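PDB 3E6E: alanine racemase from Enterococcus faecalis, which belongs to the alanine racemase family of two-domain enzymes, pairing an N-terminal TIM-type barrel with a C-terminal domain rich in beta strands. Local coordinates for residues 75-86 / 97-105. The protein carries 1 engineered substitution. Numbering follows the deposited sequence.
With DCS (D-[3-hydroxy-2-methyl-5-phosphonooxymethyl-pyridin-4-ylmethyl]-N,O-cycloserylamide), chain D.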
loop_
_atom_site.group_PDB
_atom_site.type_symbol
_atom_site.label_atom_id
_atom_site.label_comp_id
_atom_site.label_asym_id
_atom_site.label_seq_id
_atom_site.Cartn_x
_atom_site.Cartn_y
_atom_site.Cartn_z
ATOM N N ARG A 75 3.578 -22.607 6.403
ATOM C CA ARG A 75 3.757 -23.784 7.224
ATOM C C ARG A 75 2.784 -23.761 8.389
ATOM O O ARG A 75 2.044 -24.726 8.603
ATOM C CB ARG A 75 5.198 -23.885 7.735
ATOM C CG ARG A 75 6.207 -24.393 6.701
ATOM C CD ARG A 75 5.624 -25.478 5.799
ATOM N NE ARG A 75 6.674 -26.295 5.193
ATOM C CZ ARG A 75 6.528 -27.026 4.090
ATOM N NH1 ARG A 75 5.366 -27.046 3.440
ATOM N NH2 ARG A 75 7.544 -27.755 3.647
ATOM N N GLU A 76 2.783 -22.657 9.134
ATOM C CA GLU A 76 1.891 -22.514 10.277
ATOM C C GLU A 76 0.431 -22.696 9.879
ATOM O O GLU A 76 -0.404 -23.059 10.703
ATOM C CB GLU A 76 2.086 -21.144 10.928
ATOM C CG GLU A 76 3.279 -21.074 11.870
ATOM C CD GLU A 76 3.609 -19.658 12.307
ATOM O OE1 GLU A 76 4.634 -19.476 13.002
ATOM O OE2 GLU A 76 2.850 -18.724 11.958
ATOM N N ALA A 77 0.135 -22.468 8.607
ATOM C CA ALA A 77 -1.225 -22.590 8.110
ATOM C C ALA A 77 -1.633 -24.020 7.831
ATOM O O ALA A 77 -2.817 -24.299 7.643
ATOM C CB ALA A 77 -1.394 -21.749 6.846
ATOM N N GLY A 78 -0.659 -24.926 7.784
ATOM C CA GLY A 78 -0.972 -26.320 7.524
ATOM C C GLY A 78 -0.625 -26.790 6.124
ATOM O O GLY A 78 -1.038 -27.865 5.713
ATOM N N VAL A 79 0.113 -25.984 5.371
ATOM C CA VAL A 79 0.517 -26.400 4.034
ATOM C C VAL A 79 1.703 -27.336 4.226
ATOM O O VAL A 79 2.691 -26.970 4.863
ATOM C CB VAL A 79 0.956 -25.207 3.166
ATOM C CG1 VAL A 79 1.497 -25.711 1.829
ATOM C CG2 VAL A 79 -0.221 -24.277 2.939
ATOM N N GLN A 80 1.598 -28.543 3.680
ATOM C CA GLN A 80 2.651 -29.544 3.827
ATOM C C GLN A 80 3.405 -29.781 2.539
ATOM O O GLN A 80 4.323 -30.588 2.500
ATOM C CB GLN A 80 2.056 -30.865 4.314
ATOM C CG GLN A 80 1.315 -30.753 5.627
ATOM C CD GLN A 80 0.575 -32.027 5.979
ATOM O OE1 GLN A 80 -0.512 -31.986 6.565
ATOM N NE2 GLN A 80 1.157 -33.172 5.626
ATOM N N ASP A 81 3.019 -29.079 1.486
ATOM C CA ASP A 81 3.680 -29.235 0.202
ATOM C C ASP A 81 4.974 -28.430 0.180
ATOM O O ASP A 81 5.250 -27.641 1.082
ATOM C CB ASP A 81 2.771 -28.752 -0.937
ATOM C CG ASP A 81 1.317 -29.114 -0.725
ATOM O OD1 ASP A 81 0.638 -28.387 0.040
ATOM O OD2 ASP A 81 0.861 -30.124 -1.315
ATOM N N PRO A 82 5.795 -28.634 -0.858
ATOM C CA PRO A 82 7.060 -27.913 -0.992
ATOM C C PRO A 82 6.815 -26.419 -1.082
ATOM O O PRO A 82 5.922 -25.975 -1.802
ATOM C CB PRO A 82 7.628 -28.460 -2.295
ATOM C CG PRO A 82 7.105 -29.865 -2.320
ATOM C CD PRO A 82 5.676 -29.680 -1.891
ATOM N N ILE A 83 7.616 -25.653 -0.347
ATOM C CA ILE A 83 7.521 -24.202 -0.340
ATOM C C ILE A 83 8.869 -23.621 -0.739
ATOM O O ILE A 83 9.823 -23.653 0.035
ATOM C CB ILE A 83 7.173 -23.652 1.060
ATOM C CG1 ILE A 83 5.809 -24.178 1.522
ATOM C CG2 ILE A 83 7.177 -22.147 1.023
ATOM C CD1 ILE A 83 5.418 -23.721 2.925
ATOM N N LEU A 84 8.954 -23.089 -1.950
ATOM C CA LEU A 84 10.205 -22.499 -2.412
ATOM C C LEU A 84 10.261 -20.979 -2.250
ATOM O O LEU A 84 9.340 -20.262 -2.642
ATOM C CB LEU A 84 10.441 -22.843 -3.881
ATOM C CG LEU A 84 11.434 -21.929 -4.597
ATOM C CD1 LEU A 84 12.787 -22.000 -3.937
ATOM C CD2 LEU A 84 11.509 -22.317 -6.050
ATOM N N ILE A 85 11.356 -20.504 -1.670
ATOM C CA ILE A 85 11.574 -19.088 -1.481
ATOM C C ILE A 85 12.363 -18.684 -2.711
ATOM O O ILE A 85 13.479 -19.163 -2.925
ATOM C CB ILE A 85 12.396 -18.811 -0.212
ATOM C CG1 ILE A 85 11.659 -19.362 1.010
ATOM C CG2 ILE A 85 12.620 -17.310 -0.050
ATOM C CD1 ILE A 85 12.378 -19.113 2.323
ATOM N N LEU A 86 11.763 -17.810 -3.516
ATOM C CA LEU A 86 12.339 -17.333 -4.774
ATOM C C LEU A 86 13.558 -16.427 -4.719
ATOM O O LEU A 86 14.251 -16.292 -5.724
ATOM C CB LEU A 86 11.263 -16.634 -5.607
ATOM C CG LEU A 86 10.126 -17.513 -6.107
ATOM C CD1 LEU A 86 9.066 -16.649 -6.779
ATOM C CD2 LEU A 86 10.682 -18.556 -7.064
ATOM N N LEU A 97 15.165 -22.620 7.866
ATOM C CA LEU A 97 14.929 -23.304 6.600
ATOM C C LEU A 97 14.753 -24.801 6.873
ATOM O O LEU A 97 13.822 -25.442 6.363
ATOM C CB LEU A 97 16.112 -23.083 5.664
ATOM C CG LEU A 97 16.347 -21.622 5.290
ATOM C CD1 LEU A 97 17.621 -21.466 4.484
ATOM C CD2 LEU A 97 15.162 -21.130 4.492
ATOM N N ILE A 98 15.659 -25.345 7.686
ATOM C CA ILE A 98 15.637 -26.751 8.073
ATOM C C ILE A 98 14.392 -27.005 8.928
ATOM O O ILE A 98 13.692 -28.014 8.761
ATOM C CB ILE A 98 16.924 -27.117 8.898
ATOM C CG1 ILE A 98 18.183 -26.921 8.035
ATOM C CG2 ILE A 98 16.844 -28.541 9.432
ATOM C CD1 ILE A 98 18.242 -27.766 6.772
ATOM N N GLN A 99 14.111 -26.072 9.834
ATOM C CA GLN A 99 12.964 -26.201 10.721
ATOM C C GLN A 99 11.651 -26.378 9.955
ATOM O O GLN A 99 10.876 -27.294 10.244
ATOM C CB GLN A 99 12.878 -24.981 11.637
ATOM C CG GLN A 99 12.122 -25.244 12.935
ATOM C CD GLN A 99 11.913 -23.981 13.776
ATOM O OE1 GLN A 99 12.860 -23.251 14.085
ATOM N NE2 GLN A 99 10.661 -23.730 14.155
ATOM N N TYR A 100 11.408 -25.522 8.966
ATOM C CA TYR A 100 10.173 -25.595 8.182
ATOM C C TYR A 100 10.329 -26.319 6.847
ATOM O O TYR A 100 9.479 -26.186 5.970
ATOM C CB TYR A 100 9.635 -24.181 7.918
ATOM C CG TYR A 100 9.283 -23.402 9.168
ATOM C CD1 TYR A 100 10.262 -22.752 9.912
ATOM C CD2 TYR A 100 7.967 -23.361 9.635
ATOM C CE1 TYR A 100 9.942 -22.081 11.090
ATOM C CE2 TYR A 100 7.635 -22.697 10.815
ATOM C CZ TYR A 100 8.625 -22.063 11.541
ATOM O OH TYR A 100 8.298 -21.453 12.742
ATOM N N ASP A 101 11.402 -27.093 6.710
ATOM C CA ASP A 101 11.712 -27.833 5.482
ATOM C C ASP A 101 11.336 -27.024 4.262
ATOM O O ASP A 101 10.514 -27.437 3.446
ATOM C CB ASP A 101 10.990 -29.183 5.426
ATOM C CG ASP A 101 11.520 -30.082 4.305
ATOM O OD1 ASP A 101 12.700 -30.492 4.367
ATOM O OD2 ASP A 101 10.762 -30.374 3.357
ATOM N N LEU A 102 11.950 -25.861 4.137
ATOM C CA LEU A 102 11.664 -24.995 3.014
ATOM C C LEU A 102 12.764 -25.077 1.974
ATOM O O LEU A 102 13.925 -25.333 2.289
ATOM C CB LEU A 102 11.546 -23.562 3.504
ATOM C CG LEU A 102 10.604 -23.416 4.691
ATOM C CD1 LEU A 102 10.884 -22.113 5.394
ATOM C CD2 LEU A 102 9.171 -23.498 4.212
ATOM N N SER A 103 12.389 -24.871 0.723
ATOM C CA SER A 103 13.367 -24.868 -0.342
ATOM C C SER A 103 13.833 -23.420 -0.491
ATOM O O SER A 103 13.035 -22.491 -0.382
ATOM C CB SER A 103 12.734 -25.367 -1.630
ATOM O OG SER A 103 12.318 -26.713 -1.479
ATOM N N VAL A 104 15.126 -23.234 -0.723
ATOM C CA VAL A 104 15.691 -21.899 -0.859
ATOM C C VAL A 104 16.393 -21.693 -2.188
ATOM O O VAL A 104 16.886 -22.639 -2.809
ATOM C CB VAL A 104 16.725 -21.602 0.248
ATOM C CG1 VAL A 104 16.100 -21.807 1.619
ATOM C CG2 VAL A 104 17.942 -22.503 0.075
ATOM N N THR A 105 16.447 -20.440 -2.614
ATOM C CA THR A 105 17.117 -20.096 -3.851
ATOM C C THR A 105 18.548 -19.773 -3.480
ATOM O O THR A 105 18.812 -19.302 -2.385
ATOM C CB THR A 105 16.455 -18.868 -4.508
ATOM O OG1 THR A 105 15.079 -19.172 -4.785
ATOM C CG2 THR A 105 17.168 -18.497 -5.805
HETATM N N1 DCS D . 9.021 -16.764 -10.730
HETATM C C2 DCS D . 9.865 -15.752 -10.166
HETATM C C2A DCS D . 11.338 -16.011 -9.914
HETATM C C3 DCS D . 9.279 -14.518 -9.864
HETATM O O3 DCS D . 10.003 -13.510 -9.327
HETATM C C4 DCS D . 7.862 -14.330 -10.132
HETATM C C4A DCS D . 7.215 -12.995 -9.817
HETATM C C5 DCS D . 7.091 -15.432 -10.713
HETATM C C6 DCS D . 7.688 -16.610 -10.991
HETATM C C5A DCS D . 5.620 -15.331 -11.033
HETATM O O4P DCS D . 5.448 -14.390 -12.095
HETATM P P DCS D . 4.054 -13.980 -12.747
HETATM O O1P DCS D . 3.495 -15.188 -13.323
HETATM O O2P DCS D . 3.197 -13.415 -11.710
HETATM O O3P DCS D . 4.330 -12.998 -13.791
HETATM N N DCS D . 7.916 -11.880 -10.572
HETATM C CA DCS D . 7.496 -10.548 -10.442
HETATM C C DCS D . 8.163 -9.539 -9.685
HETATM O O DCS D . 9.292 -9.714 -8.940
HETATM N ND DCS D . 7.510 -8.411 -9.828
HETATM O OG DCS D . 6.425 -8.633 -10.651
HETATM C CB DCS D . 6.421 -9.931 -11.018
#
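Arg75, in the last turn of helix 68-76, reaches across to Tyr100 and Asp101, where the chain leaves helix 94-99. A sharp bend in its side chain (chi2 -37°) turns the guanidinium back along its own loop while the aliphatic part slides past Tyr100; Arg75 CB sits at the ring edge, 3.4 Å from Tyr100 CD2. Arg75 NE meets Tyr100 O at 2.9 Å, a nearly straight bond (163°) with the acceptor in the guanidinium plane. NH2 bonds Asp101 O at 3.0 Å, approaching from above that carbonyl's plane, and NH1 turns to Val79 O of its own loop. One guanidinium thus ties the two helix-to-strand connections together, both helices ending in Schellman motifs at Gly78 and Asp101. The Asp101 carboxylate itself is salt-bridged to Arg128.

Next along the chain, Leu102 lies alongside Ile83, pointing the same way, with its CD2 3.7 Å from Ile83 CB. The strands then run parallel, 20° apart: Ser103 N bonds Ile83 O, and Ile85 N bonds Ser103 O, each at 2.9 Å. Ile85 crosses to Leu97, CD1 to CD2 at 4.1 Å. Leu84 CD1 passes beside Ser103 O and comes within 3.7 Å of Thr105 OG1. Leu86 lays CD1 against the pyridine ring of DCS, 3.6 Å from C2.

Strands 83-85 and 103-106, with helix 94-99 between them, form a beta-alpha-beta unit of the TIM-type barrel. Strands 62-65 and 129-132 continue the parallel sheet on either side, while helix 68-76 packs against Ile83, Ile85 and Leu102.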